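Local coordinates for protein probable zinc protease PqqL (Escherichia coli, PDB 6OFT) that probably acts as a periplasmic zinc metalloendopeptidase of the M16 family, the chain here being the first half of the protein, at residues Q154-F159 and D429-Q434; A162-L167 and Y260-M265; L242-I247 and A449-L454. All blocks are in the same frame, centred on the assembly; numbering follows the deposited sequence.

Contact 1: residues Q154-F159 and D429-Q434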
loop_
_atom_site.group_PDB
_atom_site.type_symbol
_atom_site.label_atom_id
_atom_site.label_comp_id
_atom_site.label_asym_id
_atom_site.label_seq_id
_atom_site.Cartn_x
_atom_site.Cartn_y
_atom_site.Cartn_z
ATOM N N GLN A 154 3.625 -10.738 -11.675
ATOM C CA GLN A 154 4.298 -10.486 -12.958
ATOM C C GLN A 154 3.350 -10.667 -14.149
ATOM O O GLN A 154 3.385 -9.855 -15.075
ATOM C CB GLN A 154 5.527 -11.394 -13.149
ATOM C CG GLN A 154 6.730 -11.030 -12.288
ATOM C CD GLN A 154 7.232 -9.618 -12.454
ATOM O OE1 GLN A 154 7.193 -8.816 -11.520
ATOM N NE2 GLN A 154 7.716 -9.285 -13.638
ATOM N N ALA A 155 2.523 -11.741 -14.127
ATOM C CA ALA A 155 1.539 -12.044 -15.182
ATOM C C ALA A 155 0.406 -10.997 -15.244
ATOM O O ALA A 155 -0.034 -10.640 -16.337
ATOM C CB ALA A 155 0.954 -13.436 -14.984
ATOM N N ARG A 156 -0.067 -10.525 -14.068
ATOM C CA ARG A 156 -1.130 -9.517 -13.936
ATOM C C ARG A 156 -0.637 -8.118 -14.294
ATOM O O ARG A 156 -1.424 -7.279 -14.750
ATOM C CB ARG A 156 -1.639 -9.515 -12.484
ATOM C CG ARG A 156 -2.896 -8.664 -12.229
ATOM C CD ARG A 156 -3.434 -8.822 -10.821
ATOM N NE ARG A 156 -3.998 -10.159 -10.619
ATOM C CZ ARG A 156 -3.658 -10.978 -9.631
ATOM N NH1 ARG A 156 -2.767 -10.602 -8.724
ATOM N NH2 ARG A 156 -4.211 -12.179 -9.540
ATOM N N ARG A 157 0.664 -7.855 -14.017
ATOM C CA ARG A 157 1.362 -6.576 -14.138
ATOM C C ARG A 157 1.063 -5.770 -15.399
ATOM O O ARG A 157 0.696 -4.606 -15.227
ATOM C CB ARG A 157 2.880 -6.771 -13.992
ATOM C CG ARG A 157 3.522 -5.682 -13.205
ATOM C CD ARG A 157 4.950 -6.002 -12.849
ATOM N NE ARG A 157 5.526 -4.858 -12.152
ATOM C CZ ARG A 157 6.081 -3.828 -12.770
ATOM N NH1 ARG A 157 6.195 -3.826 -14.087
ATOM N NH2 ARG A 157 6.546 -2.803 -12.073
ATOM N N PRO A 158 1.200 -6.303 -16.655
ATOM C CA PRO A 158 0.931 -5.461 -17.836
ATOM C C PRO A 158 -0.509 -4.961 -17.931
ATOM O O PRO A 158 -0.755 -3.896 -18.501
ATOM C CB PRO A 158 1.292 -6.378 -19.009
ATOM C CG PRO A 158 2.206 -7.397 -18.424
ATOM C CD PRO A 158 1.657 -7.646 -17.079
ATOM N N PHE A 159 -1.453 -5.742 -17.393
ATOM C CA PHE A 159 -2.880 -5.433 -17.382
ATOM C C PHE A 159 -3.170 -4.374 -16.326
ATOM O O PHE A 159 -3.768 -3.332 -16.625
ATOM C CB PHE A 159 -3.720 -6.707 -17.120
ATOM C CG PHE A 159 -3.538 -7.798 -18.155
ATOM C CD1 PHE A 159 -2.488 -8.709 -18.054
ATOM C CD2 PHE A 159 -4.396 -7.895 -19.247
ATOM C CE1 PHE A 159 -2.293 -9.691 -19.039
ATOM C CE2 PHE A 159 -4.194 -8.871 -20.229
ATOM C CZ PHE A 159 -3.146 -9.763 -20.119
ATOM N N ASP A 429 -11.821 0.934 -18.982
ATOM C CA ASP A 429 -10.528 0.471 -18.519
ATOM C C ASP A 429 -10.724 -0.705 -17.578
ATOM O O ASP A 429 -10.762 -0.562 -16.359
ATOM C CB ASP A 429 -9.678 1.634 -17.950
ATOM C CG ASP A 429 -8.213 1.324 -17.760
ATOM O OD1 ASP A 429 -7.409 2.284 -17.690
ATOM O OD2 ASP A 429 -7.860 0.115 -17.660
ATOM N N ALA A 430 -10.854 -1.855 -18.209
ATOM C CA ALA A 430 -11.171 -3.098 -17.487
ATOM C C ALA A 430 -10.496 -4.351 -18.043
ATOM O O ALA A 430 -10.099 -4.311 -19.185
ATOM C CB ALA A 430 -12.656 -3.300 -17.427
ATOM N N PHE A 431 -10.406 -5.392 -17.222
ATOM C CA PHE A 431 -9.892 -6.674 -17.671
ATOM C C PHE A 431 -10.478 -7.841 -16.877
ATOM O O PHE A 431 -10.658 -7.741 -15.658
ATOM C CB PHE A 431 -8.346 -6.722 -17.726
ATOM C CG PHE A 431 -7.597 -6.686 -16.415
ATOM C CD1 PHE A 431 -7.130 -5.477 -15.893
ATOM C CD2 PHE A 431 -7.283 -7.863 -15.740
ATOM C CE1 PHE A 431 -6.388 -5.450 -14.708
ATOM C CE2 PHE A 431 -6.561 -7.833 -14.540
ATOM C CZ PHE A 431 -6.098 -6.631 -14.045
ATOM N N TRP A 432 -10.779 -8.908 -17.591
ATOM C CA TRP A 432 -11.256 -10.191 -17.027
ATOM C C TRP A 432 -10.045 -11.058 -16.723
ATOM O O TRP A 432 -9.148 -11.084 -17.524
ATOM C CB TRP A 432 -12.189 -10.920 -17.990
ATOM C CG TRP A 432 -13.557 -10.335 -18.020
ATOM C CD1 TRP A 432 -14.031 -9.447 -18.921
ATOM C CD2 TRP A 432 -14.614 -10.568 -17.084
ATOM N NE1 TRP A 432 -15.312 -9.124 -18.615
ATOM C CE2 TRP A 432 -15.700 -9.785 -17.493
ATOM C CE3 TRP A 432 -14.754 -11.366 -15.953
ATOM C CZ2 TRP A 432 -16.909 -9.770 -16.810
ATOM C CZ3 TRP A 432 -15.945 -11.353 -15.282
ATOM C CH2 TRP A 432 -17.006 -10.557 -15.695
ATOM N N GLU A 433 -10.053 -11.742 -15.614
ATOM C CA GLU A 433 -8.940 -12.604 -15.273
ATOM C C GLU A 433 -9.381 -13.912 -14.630
ATOM O O GLU A 433 -10.185 -13.911 -13.707
ATOM C CB GLU A 433 -7.975 -11.852 -14.348
ATOM C CG GLU A 433 -6.703 -12.607 -14.013
ATOM C CD GLU A 433 -6.054 -12.022 -12.783
ATOM O OE1 GLU A 433 -5.257 -11.071 -12.936
ATOM O OE2 GLU A 433 -6.373 -12.481 -11.664
ATOM N N GLN A 434 -8.809 -15.017 -15.100
ATOM C CA GLN A 434 -9.038 -16.335 -14.531
ATOM C C GLN A 434 -7.729 -16.898 -14.033
ATOM O O GLN A 434 -6.693 -16.680 -14.650
ATOM C CB GLN A 434 -9.692 -17.291 -15.531
ATOM C CG GLN A 434 -11.207 -17.099 -15.603
ATOM C CD GLN A 434 -11.816 -17.757 -16.805
ATOM O OE1 GLN A 434 -12.632 -18.673 -16.695
ATOM N NE2 GLN A 434 -11.450 -17.295 -17.980
#

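Contact 2: residues A162-L167 and Y260-M265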
loop_
_atom_site.group_PDB
_atom_site.type_symbol
_atom_site.label_atom_id
_atom_site.label_comp_id
_atom_site.label_asym_id
_atom_site.label_seq_id
_atom_site.Cartn_x
_atom_site.Cartn_y
_atom_site.Cartn_z
ATOM N N ALA A 162 -0.885 -0.817 -16.846
ATOM C CA ALA A 162 -0.816 -0.174 -18.168
ATOM C C ALA A 162 -0.804 1.360 -18.007
ATOM O O ALA A 162 -1.544 1.896 -17.180
ATOM C CB ALA A 162 -2.008 -0.591 -19.011
ATOM N N ASN A 163 0.095 2.046 -18.732
ATOM C CA ASN A 163 0.232 3.512 -18.749
ATOM C C ASN A 163 0.642 4.148 -17.407
ATOM O O ASN A 163 0.363 5.322 -17.181
ATOM C CB ASN A 163 -1.043 4.174 -19.292
ATOM C CG ASN A 163 -1.453 3.717 -20.666
ATOM O OD1 ASN A 163 -0.632 3.327 -21.493
ATOM N ND2 ASN A 163 -2.737 3.756 -20.936
ATOM N N THR A 164 1.341 3.396 -16.540
ATOM C CA THR A 164 1.857 3.937 -15.280
ATOM C C THR A 164 3.384 4.006 -15.393
ATOM O O THR A 164 3.972 3.209 -16.116
ATOM C CB THR A 164 1.482 3.054 -14.072
ATOM O OG1 THR A 164 2.138 1.806 -14.184
ATOM C CG2 THR A 164 -0.007 2.833 -13.916
ATOM N N ARG A 165 4.036 4.900 -14.627
ATOM C CA ARG A 165 5.504 4.933 -14.570
ATOM C C ARG A 165 5.980 3.665 -13.787
ATOM O O ARG A 165 7.055 3.131 -14.070
ATOM C CB ARG A 165 5.979 6.246 -13.911
ATOM C CG ARG A 165 7.455 6.315 -13.541
ATOM C CD ARG A 165 8.402 6.408 -14.719
ATOM N NE ARG A 165 9.698 6.877 -14.243
ATOM C CZ ARG A 165 10.654 7.379 -15.012
ATOM N NH1 ARG A 165 10.484 7.463 -16.328
ATOM N NH2 ARG A 165 11.781 7.816 -14.474
ATOM N N ASN A 166 5.130 3.178 -12.844
ATOM C CA ASN A 166 5.302 1.974 -12.018
ATOM C C ASN A 166 5.596 0.738 -12.864
ATOM O O ASN A 166 6.359 -0.132 -12.427
ATOM C CB ASN A 166 4.032 1.726 -11.172
ATOM C CG ASN A 166 3.694 2.881 -10.268
ATOM O OD1 ASN A 166 3.340 3.963 -10.726
ATOM N ND2 ASN A 166 3.820 2.691 -8.960
ATOM N N LEU A 167 4.989 0.655 -14.074
ATOM C CA LEU A 167 5.199 -0.472 -14.987
ATOM C C LEU A 167 6.700 -0.624 -15.334
ATOM O O LEU A 167 7.231 -1.725 -15.317
ATOM C CB LEU A 167 4.335 -0.298 -16.263
ATOM C CG LEU A 167 4.481 -1.360 -17.395
ATOM C CD1 LEU A 167 3.852 -2.708 -16.993
ATOM C CD2 LEU A 167 3.852 -0.857 -18.702
ATOM N N TYR A 260 -11.569 -6.672 -13.096
ATOM C CA TYR A 260 -10.805 -5.542 -12.580
ATOM C C TYR A 260 -11.154 -4.283 -13.351
ATOM O O TYR A 260 -11.176 -4.305 -14.581
ATOM C CB TYR A 260 -9.301 -5.787 -12.772
ATOM C CG TYR A 260 -8.655 -6.763 -11.809
ATOM C CD1 TYR A 260 -8.799 -8.138 -11.979
ATOM C CD2 TYR A 260 -7.807 -6.317 -10.796
ATOM C CE1 TYR A 260 -8.167 -9.044 -11.128
ATOM C CE2 TYR A 260 -7.179 -7.215 -9.930
ATOM C CZ TYR A 260 -7.389 -8.577 -10.080
ATOM O OH TYR A 260 -6.781 -9.467 -9.226
ATOM N N TYR A 261 -11.409 -3.223 -12.633
ATOM C CA TYR A 261 -11.638 -1.883 -13.209
ATOM C C TYR A 261 -10.459 -1.004 -12.764
ATOM O O TYR A 261 -9.977 -1.234 -11.685
ATOM C CB TYR A 261 -12.963 -1.287 -12.739
ATOM C CG TYR A 261 -14.211 -1.885 -13.331
ATOM C CD1 TYR A 261 -14.627 -1.562 -14.604
ATOM C CD2 TYR A 261 -14.991 -2.761 -12.609
ATOM C CE1 TYR A 261 -15.771 -2.094 -15.159
ATOM C CE2 TYR A 261 -16.144 -3.299 -13.144
ATOM C CZ TYR A 261 -16.531 -2.973 -14.427
ATOM O OH TYR A 261 -17.656 -3.485 -14.980
ATOM N N ARG A 262 -9.997 -0.077 -13.565
ATOM C CA ARG A 262 -8.908 0.824 -13.188
ATOM C C ARG A 262 -9.483 2.230 -13.223
ATOM O O ARG A 262 -10.191 2.584 -14.160
ATOM C CB ARG A 262 -7.681 0.702 -14.110
ATOM C CG ARG A 262 -7.076 -0.710 -14.223
ATOM C CD ARG A 262 -5.678 -0.694 -14.842
ATOM N NE ARG A 262 -5.582 0.236 -15.973
ATOM C CZ ARG A 262 -4.524 0.993 -16.243
ATOM N NH1 ARG A 262 -3.430 0.913 -15.488
ATOM N NH2 ARG A 262 -4.543 1.827 -17.272
ATOM N N LEU A 263 -9.211 3.021 -12.191
ATOM C CA LEU A 263 -9.794 4.371 -12.103
ATOM C C LEU A 263 -8.933 5.315 -11.257
ATOM O O LEU A 263 -8.185 4.825 -10.406
ATOM C CB LEU A 263 -11.232 4.284 -11.512
ATOM C CG LEU A 263 -11.395 3.736 -10.077
ATOM C CD1 LEU A 263 -12.609 4.326 -9.411
ATOM C CD2 LEU A 263 -11.501 2.207 -10.059
ATOM N N PRO A 264 -9.087 6.655 -11.398
ATOM C CA PRO A 264 -8.307 7.572 -10.545
ATOM C C PRO A 264 -8.532 7.342 -9.060
ATOM O O PRO A 264 -9.612 6.901 -8.640
ATOM C CB PRO A 264 -8.812 8.962 -10.964
ATOM C CG PRO A 264 -9.287 8.780 -12.365
ATOM C CD PRO A 264 -9.918 7.414 -12.364
ATOM N N MET A 265 -7.494 7.595 -8.269
ATOM C CA MET A 265 -7.595 7.456 -6.828
ATOM C C MET A 265 -7.538 8.847 -6.216
ATOM O O MET A 265 -6.547 9.553 -6.413
ATOM C CB MET A 265 -6.478 6.574 -6.271
ATOM C CG MET A 265 -6.571 6.393 -4.772
ATOM S SD MET A 265 -5.462 5.120 -4.217
ATOM C CE MET A 265 -6.631 3.998 -3.452
#

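Contact 3: residues L242-I247 and A449-L454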
loop_
_atom_site.group_PDB
_atom_site.type_symbol
_atom_site.label_atom_id
_atom_site.label_comp_id
_atom_site.label_asym_id
_atom_site.label_seq_id
_atom_site.Cartn_x
_atom_site.Cartn_y
_atom_site.Cartn_z
ATOM N N LEU A 242 -11.047 -3.352 -23.220
ATOM C CA LEU A 242 -11.344 -4.496 -22.338
ATOM C C LEU A 242 -10.327 -5.604 -22.624
ATOM O O LEU A 242 -10.267 -6.031 -23.769
ATOM C CB LEU A 242 -12.756 -4.984 -22.640
ATOM C CG LEU A 242 -13.224 -6.160 -21.793
ATOM C CD1 LEU A 242 -13.161 -5.816 -20.317
ATOM C CD2 LEU A 242 -14.613 -6.618 -22.200
ATOM N N ARG A 243 -9.605 -6.059 -21.629
ATOM C CA ARG A 243 -8.603 -7.108 -21.798
ATOM C C ARG A 243 -8.996 -8.395 -21.113
ATOM O O ARG A 243 -9.911 -8.407 -20.290
ATOM C CB ARG A 243 -7.217 -6.643 -21.323
ATOM C CG ARG A 243 -6.641 -5.495 -22.115
ATOM C CD ARG A 243 -6.070 -4.513 -21.132
ATOM N NE ARG A 243 -6.976 -3.405 -20.917
ATOM C CZ ARG A 243 -6.959 -2.603 -19.858
ATOM N NH1 ARG A 243 -6.074 -2.788 -18.888
ATOM N NH2 ARG A 243 -7.831 -1.617 -19.757
ATOM N N PHE A 244 -8.314 -9.494 -21.472
ATOM C CA PHE A 244 -8.604 -10.820 -20.929
ATOM C C PHE A 244 -7.313 -11.540 -20.627
ATOM O O PHE A 244 -6.400 -11.509 -21.448
ATOM C CB PHE A 244 -9.433 -11.649 -21.937
ATOM C CG PHE A 244 -10.840 -11.154 -22.163
ATOM C CD1 PHE A 244 -11.106 -10.171 -23.113
ATOM C CD2 PHE A 244 -11.907 -11.702 -21.463
ATOM C CE1 PHE A 244 -12.399 -9.694 -23.305
ATOM C CE2 PHE A 244 -13.210 -11.239 -21.671
ATOM C CZ PHE A 244 -13.447 -10.238 -22.592
ATOM N N ASN A 245 -7.244 -12.213 -19.474
ATOM C CA ASN A 245 -6.050 -12.967 -19.077
ATOM C C ASN A 245 -6.388 -14.252 -18.330
ATOM O O ASN A 245 -7.369 -14.308 -17.593
ATOM C CB ASN A 245 -5.139 -12.106 -18.176
ATOM C CG ASN A 245 -3.731 -12.646 -18.042
ATOM O OD1 ASN A 245 -3.259 -13.420 -18.863
ATOM N ND2 ASN A 245 -3.032 -12.257 -17.001
ATOM N N ILE A 246 -5.561 -15.279 -18.517
ATOM C CA ILE A 246 -5.674 -16.536 -17.779
ATOM C C ILE A 246 -4.297 -16.767 -17.181
ATOM O O ILE A 246 -3.303 -16.755 -17.915
ATOM C CB ILE A 246 -6.208 -17.759 -18.593
ATOM C CG1 ILE A 246 -7.627 -17.505 -19.173
ATOM C CG2 ILE A 246 -6.196 -19.055 -17.738
ATOM C CD1 ILE A 246 -8.023 -18.505 -20.375
ATOM N N ILE A 247 -4.229 -16.866 -15.838
ATOM C CA ILE A 247 -2.976 -17.103 -15.123
ATOM C C ILE A 247 -2.923 -18.580 -14.797
ATOM O O ILE A 247 -3.727 -19.070 -14.004
ATOM C CB ILE A 247 -2.781 -16.202 -13.865
ATOM C CG1 ILE A 247 -2.873 -14.705 -14.238
ATOM C CG2 ILE A 247 -1.438 -16.534 -13.161
ATOM C CD1 ILE A 247 -2.895 -13.766 -13.110
ATOM N N ALA A 449 -15.001 -14.916 -25.575
ATOM C CA ALA A 449 -16.319 -14.851 -26.212
ATOM C C ALA A 449 -17.392 -15.450 -25.298
ATOM O O ALA A 449 -18.497 -14.916 -25.229
ATOM C CB ALA A 449 -16.305 -15.561 -27.557
ATOM N N ALA A 450 -17.034 -16.526 -24.564
ATOM C CA ALA A 450 -17.909 -17.216 -23.625
ATOM C C ALA A 450 -18.228 -16.324 -22.431
ATOM O O ALA A 450 -19.369 -16.327 -21.974
ATOM C CB ALA A 450 -17.265 -18.515 -23.163
ATOM N N ILE A 451 -17.232 -15.559 -21.933
ATOM C CA ILE A 451 -17.392 -14.639 -20.797
ATOM C C ILE A 451 -18.448 -13.593 -21.158
ATOM O O ILE A 451 -19.401 -13.381 -20.394
ATOM C CB ILE A 451 -16.032 -13.972 -20.375
ATOM C CG1 ILE A 451 -15.072 -14.994 -19.699
ATOM C CG2 ILE A 451 -16.273 -12.755 -19.462
ATOM C CD1 ILE A 451 -13.625 -14.527 -19.442
ATOM N N LEU A 452 -18.292 -12.979 -22.308
ATOM C CA LEU A 452 -19.207 -11.903 -22.764
ATOM C C LEU A 452 -20.568 -12.477 -23.168
ATOM O O LEU A 452 -21.512 -11.756 -23.003
ATOM C CB LEU A 452 -18.551 -11.075 -23.864
ATOM C CG LEU A 452 -17.280 -10.331 -23.470
ATOM C CD1 LEU A 452 -16.956 -9.256 -24.472
ATOM C CD2 LEU A 452 -17.377 -9.738 -22.075
ATOM N N ALA A 453 -20.663 -13.716 -23.648
ATOM C CA ALA A 453 -21.979 -14.290 -23.973
ATOM C C ALA A 453 -22.741 -14.541 -22.666
ATOM O O ALA A 453 -23.966 -14.405 -22.627
ATOM C CB ALA A 453 -21.826 -15.590 -24.753
ATOM N N LEU A 454 -22.008 -14.888 -21.594
ATOM C CA LEU A 454 -22.581 -15.103 -20.274
ATOM C C LEU A 454 -23.046 -13.766 -19.687
ATOM O O LEU A 454 -24.112 -13.704 -19.082
ATOM C CB LEU A 454 -21.576 -15.817 -19.357
ATOM C CG LEU A 454 -22.139 -16.413 -18.056
ATOM C CD1 LEU A 454 -23.202 -17.522 -18.339
ATOM C CD2 LEU A 454 -21.011 -16.931 -17.164
#

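Contact 1: residues Q154-F159 and D429-Q434
Phe159 sets its CB almost squarely over the centre of the Phe431 ring, 3.6 Å from the ring centroid and 5° off the normal, a CH-pi contact that joins helix 148-160 to strand 430-436. The Phe159 ring itself turns aside, CG lying anti to the carbonyl carbon, so that CB and not the ring faces Phe431. A wide flat side chain suits Phe431, because one ring offers a whole face to the helix while Tyr260 of the next strand stacks on it as well.

One turn back along the helix, Arg156 reaches Glu433, two residues further up the strand. Its chain, bent at chi3, crosses that of Glu433 at about a right angle and presents the guanidinium side-on. NE donates to Glu433 OE1 at 2.8 Å, on the syn lone pair, and NH2 donates to Glu433 OE2 at 3.0 Å with an N-H...O angle of 163°. The planes of the two groups are 33° apart, so this bidentate salt bridge is twisted. Arg323 NH2 forms a second salt bridge with Glu433 OE2.

With two arginines on one buried carboxylate, Glu433 is probably held ionised, and its negative charge is likely to be well compensated where the helix meets the sheet.

Contact 2: residues A162-L167 and Y260-M265
Arg262 reaches from strand 256-264 to the loop after helix 148-160 and grips the backbone carbonyl of Ala162 with both terminal nitrogens. The stronger bond runs from Arg262 NH1 to Ala162 O at 2.7 Å; it arrives in the carbonyl plane on a lone pair, although the oxygen stands 21° out of the guanidinium plane. Arg262 NH2 adds a weak bond to the same Ala162 O at 3.0 Å. Above the polar grip, Ala162 CB rests over one guanidinium face, 3.7 Å from the plane and offset toward its rim. A methyl group is small enough to lie there while its own carbonyl bonds to the same group. The bend at chi3 (-41°) turns the end of the arginine chain to the loop.

The contact thins quickly beyond Ala162. Thr164 comes to the guanidinium edge only with its methyl, CG2 lying 4.2 Å from Arg262 NH1. Its hydroxyl is engaged within the loop: OG1 accepts from Leu167 N at 3.1 Å, an ST motif, and is also hydrogen-bonded to Leu161 O. Asn163, partly exposed, turns its amide to Lys237 O.

All three guanidinium nitrogens have partners. Asp429 faces the NE and NH2 side of the guanidinium, with OD2 bridging to NE, while NH1 turns to the carbonyls of Leu160 and Ala162 and NH2 adds its weak bond to Ala162 O. The buried positive charge is probably offset in part by Asp429, a carboxylate shared with Arg243. This chemistry implies a directional, polar tie between loop and sheet, with little apolar packing.

Contact 3: residues L242-I247 and A449-L454
Strand 242-247 and helix 449-454 run at 120° to each other, their axes 10.9 Å apart at closest approach, a separation bridged entirely by apolar side chains.

Phe244 has the largest share of the contact. Its ring projects from the strand with CG anti to the carbonyl carbon (chi1 -68°) and meets the helix with its rim, which two successive aliphatic residues divide, Ile451 along the CD2-CE2 side and Leu452 at CZ. Ile451 slides past the ring in the opposite direction, bringing its CD1 to 3.9 Å from Phe244 CD2; its CG2 branch also reaches the ring, lying 4.1 Å from Phe244 CE2. At the end of the ring, Phe244 CZ is 3.9 Å from Leu452 CG, with both methyls at similar distance and Leu452 CD2 in the ring plane. A leucine suits the place because CG and its two methyls give a broad aliphatic surface against the ring edge.

Leu242, on the same side of the strand as Phe244, reaches toward Leu452 tip to tip, and the two CD2 methyls stand 4.2 Å apart. This end is the looser one: Leu242 is exposed, whereas Ile451 is buried.

Trp432 of the adjacent strand continues the apolar surface. Its ring meets that of Phe244 with the planes nearly parallel, and it touches both Ile451 and Leu452. Ile451 packs in addition on Met339 of helix 331-348, so the helix also adjoins a neighbouring helix.

The arrangement is that of an alpha/beta layer, in which a helix near the end of the chain covers one face of a mixed sheet at its outermost strand.

Overall arrangement
All three contacts attach to one mixed five-stranded sheet, in which strand 430-436 lies between 242-248 and 256-264. Contacts 1 and 3 have centres about 11 Å apart, as do contacts 1 and 2, while contacts 2 and 3 are about 20 Å apart. Asp429 ties them together: its OD2 forms salt bridges with Arg262 NE of contact 2 at 2.8 Å and with Arg243 NH2 of contact 3 at 2.7 Å. Helix 148-160 and helix 448-459 approach through alternate residues of strand 430-436. Contacts 1 and 2 are joined again by a probable hydrogen bond from Arg157 NH1 to Leu167 O. The predicted zinc ligands His54, His58 and Glu134 lie away from all three contacts.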